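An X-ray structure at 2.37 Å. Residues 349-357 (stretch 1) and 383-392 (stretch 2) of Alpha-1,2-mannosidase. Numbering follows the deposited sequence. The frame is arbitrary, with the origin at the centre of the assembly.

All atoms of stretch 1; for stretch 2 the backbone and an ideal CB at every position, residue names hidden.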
# COMPACT_ATOMS: atom_id res chain seq x y z
N GLY A 349 9.49 -3.85 -19.68
CA GLY A 349 8.05 -3.80 -19.59
C GLY A 349 7.62 -3.60 -18.14
O GLY A 349 6.44 -3.73 -17.81
N ILE A 350 8.58 -3.27 -17.27
CA ILE A 350 8.32 -3.03 -15.85
C ILE A 350 8.60 -1.56 -15.52
O ILE A 350 9.58 -0.99 -16.00
CB ILE A 350 9.21 -3.95 -14.96
CG1 ILE A 350 8.88 -5.42 -15.24
CG2 ILE A 350 9.00 -3.62 -13.47
CD1 ILE A 350 9.82 -6.42 -14.58
N GLY A 351 7.74 -0.95 -14.71
CA GLY A 351 7.91 0.46 -14.35
C GLY A 351 9.08 0.76 -13.42
O GLY A 351 9.42 -0.05 -12.57
N PRO A 352 9.70 1.94 -13.56
CA PRO A 352 10.84 2.36 -12.73
C PRO A 352 10.41 2.79 -11.33
O PRO A 352 9.25 3.11 -11.10
CB PRO A 352 11.44 3.51 -13.52
CG PRO A 352 10.23 4.15 -14.14
CD PRO A 352 9.41 2.95 -14.59
N GLU A 353 11.36 2.79 -10.40
CA GLU A 353 11.11 3.18 -9.01
C GLU A 353 10.88 4.68 -8.94
O GLU A 353 10.03 5.17 -8.20
CB GLU A 353 12.31 2.79 -8.16
CG GLU A 353 11.96 2.03 -6.92
CD GLU A 353 11.46 2.93 -5.84
OE1 GLU A 353 11.98 4.05 -5.76
OE2 GLU A 353 10.58 2.51 -5.06
N GLY A 354 11.67 5.40 -9.73
CA GLY A 354 11.57 6.84 -9.78
C GLY A 354 11.79 7.30 -11.21
O GLY A 354 12.65 6.76 -11.90
N PHE A 355 11.00 8.28 -11.65
CA PHE A 355 11.13 8.82 -12.99
C PHE A 355 10.78 10.30 -12.98
O PHE A 355 10.16 10.79 -12.04
CB PHE A 355 10.22 8.06 -13.98
CG PHE A 355 8.74 8.20 -13.70
CD1 PHE A 355 8.00 9.24 -14.25
CD2 PHE A 355 8.10 7.28 -12.87
CE1 PHE A 355 6.64 9.37 -13.98
CE2 PHE A 355 6.73 7.40 -12.60
CZ PHE A 355 6.00 8.45 -13.16
N ALA A 356 11.18 11.01 -14.03
CA ALA A 356 10.92 12.45 -14.11
C ALA A 356 10.63 12.92 -15.54
O ALA A 356 10.82 12.19 -16.51
CB ALA A 356 12.10 13.21 -13.53
N TRP A 357 10.17 14.16 -15.66
CA TRP A 357 9.84 14.70 -16.97
C TRP A 357 9.96 16.21 -16.95
O TRP A 357 10.43 16.80 -15.97
CB TRP A 357 8.42 14.27 -17.37
CG TRP A 357 7.36 14.76 -16.42
CD1 TRP A 357 6.55 15.85 -16.59
CD2 TRP A 357 7.02 14.21 -15.14
NE1 TRP A 357 5.74 16.01 -15.49
CE2 TRP A 357 6.00 15.02 -14.59
CE3 TRP A 357 7.48 13.11 -14.40
CZ2 TRP A 357 5.44 14.76 -13.33
CZ3 TRP A 357 6.92 12.86 -13.14
CH2 TRP A 357 5.91 13.68 -12.63
N UNK A 383 14.16 7.80 -16.49
CA UNK A 383 14.35 7.10 -15.23
C UNK A 383 15.38 7.73 -14.33
O UNK A 383 16.47 8.08 -14.78
CB UNK A 383 14.75 5.65 -15.50
N UNK A 384 15.04 7.84 -13.05
CA UNK A 384 15.94 8.41 -12.05
C UNK A 384 16.32 7.31 -11.05
O UNK A 384 17.38 7.36 -10.43
CB UNK A 384 15.29 9.60 -11.34
N UNK A 385 15.45 6.31 -10.90
CA UNK A 385 15.67 5.19 -10.00
C UNK A 385 15.19 3.97 -10.77
O UNK A 385 13.99 3.67 -10.79
CB UNK A 385 14.94 5.36 -8.66
N UNK A 386 16.12 3.25 -11.40
CA UNK A 386 15.89 2.05 -12.23
C UNK A 386 15.40 0.75 -11.61
O UNK A 386 14.78 -0.06 -12.30
CB UNK A 386 17.21 1.72 -12.93
N UNK A 387 15.67 0.54 -10.32
CA UNK A 387 15.25 -0.73 -9.73
C UNK A 387 13.75 -0.92 -9.53
O UNK A 387 12.95 0.01 -9.63
CB UNK A 387 15.94 -0.89 -8.37
N UNK A 388 13.39 -2.18 -9.28
CA UNK A 388 12.02 -2.61 -9.03
C UNK A 388 12.09 -3.67 -7.92
O UNK A 388 12.81 -4.67 -8.05
CB UNK A 388 11.36 -3.15 -10.30
N UNK A 389 11.35 -3.46 -6.84
CA UNK A 389 11.38 -4.41 -5.74
C UNK A 389 10.05 -5.09 -5.46
O UNK A 389 9.64 -5.27 -4.31
CB UNK A 389 11.85 -3.70 -4.47
N UNK A 390 9.37 -5.46 -6.55
CA UNK A 390 8.10 -6.16 -6.46
C UNK A 390 6.93 -5.34 -5.90
O UNK A 390 6.02 -5.90 -5.27
CB UNK A 390 8.29 -7.41 -5.59
N UNK A 391 6.94 -4.02 -6.12
CA UNK A 391 5.86 -3.17 -5.62
C UNK A 391 4.54 -3.51 -6.29
O UNK A 391 4.51 -4.10 -7.36
CB UNK A 391 6.19 -1.69 -5.84
N UNK A 392 3.42 -3.14 -5.65
CA UNK A 392 2.12 -3.46 -6.24
C UNK A 392 1.24 -2.29 -6.69
O UNK A 392 0.20 -2.51 -7.31
CB UNK A 392 1.33 -4.28 -5.22

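Position 383 pairs with Phe355 as a non-hydrogen-bonded antiparallel pair, CA to CA 4.3 Å. Its ideal CB lies on the Phe355 face, 4.4 Å from Pro352 CB, so a compact apolar side chain, valine, isoleucine or leucine, would suit. The residue is Val383 (chi1 t), whose CG1 packs 3.6 Å from Pro352 CB.

At 384 the chain turns a corner at a beta bulge, where the register shifts by one between Gly354 and Phe355. The CB points sideways, 3.9 Å from Gly354 O and 4.5 Å from Phe355 N; a small polar residue would fit. It is Thr384. Its N donates to Gly354 O (2.9 Å, 166°), while OG1, with chi1 p, lies 3.0 Å from the same Gly354 O.

Position 385 is the hydrogen-bonded partner of Gly354. Its ideal CB is 3.4 Å from Gly354 N and 3.7 Å from Glu353 CB; alanine or serine would fit, and larger side chains are not excluded by stretch 1. The residue is Ala385. Its N donates to Gly354 O (3.0 Å), which thus accepts from two successive amides, and its O accepts from Gly354 N (3.1 Å) and, weakly, from Glu353 N (2.8 Å, 129°).

At 386 the CB points away and phi is -67°, so proline is allowed among many others; Pro386 makes no contact.

Position 387 also points away, yet its CB is 5.1 Å from Glu353 CG, so a long or aromatic side chain could fold back over the glutamate's methylenes. Tyr387 does so with chi1 p: Glu353 CB sits over one ring face, 4.1 Å from the centroid. A water donates to both Tyr387 O (2.9 Å) and Gly351 O (3.0 Å), joining the two backbones.

The CB of 388, though sideways, is 4.0 Å from Ile350 CG2, inviting a large apolar or aromatic residue. In Tyr388 (chi1 t) the ring offers a face to Ile350 CG2, 3.8 Å from the centroid. Tyr388 OH donates to the backbone O of 391.

Positions 389 and 390 have no stretch 1 atom within 5.5 Å of their CB. Many residues would do at 389, and it is Ile389; at 390 phi of 68° usually suits glycine or asparagine, yet Leu390 is there.

At 391 the CB points toward stretch 1 from a distance, and the Glu353 carboxylate calls for a long cation, lysine or arginine. Arg391 forms a salt bridge, NE to Glu353 OE2 2.9 Å (161°), with NH2 adding a longer bond to that OE2 (3.3 Å).

Position 392 is out of reach, leaving the choice open; it is Pro392.

Stretch 2 383-392: VTAPYYILRP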
# COMPACT_ATOMS: atom_id res chain seq x y z
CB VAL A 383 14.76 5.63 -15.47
CG1 VAL A 383 14.76 4.86 -14.16
CG2 VAL A 383 13.83 4.99 -16.49
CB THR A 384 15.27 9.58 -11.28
OG1 THR A 384 14.04 9.14 -10.70
CG2 THR A 384 14.98 10.75 -12.23
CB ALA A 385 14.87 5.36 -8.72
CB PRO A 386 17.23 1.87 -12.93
CG PRO A 386 18.21 2.31 -11.88
CD PRO A 386 17.56 3.56 -11.31
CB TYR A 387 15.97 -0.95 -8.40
CG TYR A 387 15.85 0.18 -7.41
CD1 TYR A 387 16.73 1.27 -7.45
CD2 TYR A 387 14.85 0.18 -6.45
CE1 TYR A 387 16.60 2.33 -6.54
CE2 TYR A 387 14.71 1.23 -5.54
CZ TYR A 387 15.59 2.30 -5.60
OH TYR A 387 15.42 3.33 -4.72
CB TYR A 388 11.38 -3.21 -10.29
CG TYR A 388 10.00 -3.78 -10.03
CD1 TYR A 388 8.92 -2.95 -9.71
CD2 TYR A 388 9.78 -5.16 -10.06
CE1 TYR A 388 7.67 -3.48 -9.42
CE2 TYR A 388 8.53 -5.70 -9.77
CZ TYR A 388 7.48 -4.86 -9.46
OH TYR A 388 6.23 -5.39 -9.18
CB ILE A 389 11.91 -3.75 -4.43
CG1 ILE A 389 10.95 -2.68 -3.92
CG2 ILE A 389 13.26 -3.11 -4.70
CD1 ILE A 389 11.39 -2.08 -2.59
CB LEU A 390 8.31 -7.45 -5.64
CG LEU A 390 9.47 -8.36 -6.09
CD1 LEU A 390 9.62 -9.58 -5.19
CD2 LEU A 390 9.21 -8.81 -7.54
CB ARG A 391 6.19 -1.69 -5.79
CG ARG A 391 7.28 -1.22 -4.82
CD ARG A 391 7.38 0.29 -4.79
NE ARG A 391 8.52 0.79 -4.03
CZ ARG A 391 8.67 0.72 -2.71
NH1 ARG A 391 7.75 0.14 -1.94
NH2 ARG A 391 9.74 1.26 -2.14
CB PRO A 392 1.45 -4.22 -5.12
CG PRO A 392 1.83 -3.34 -3.92
CD PRO A 392 3.29 -2.92 -4.20
O HOH W 1 10.08 -0.03 -9.65
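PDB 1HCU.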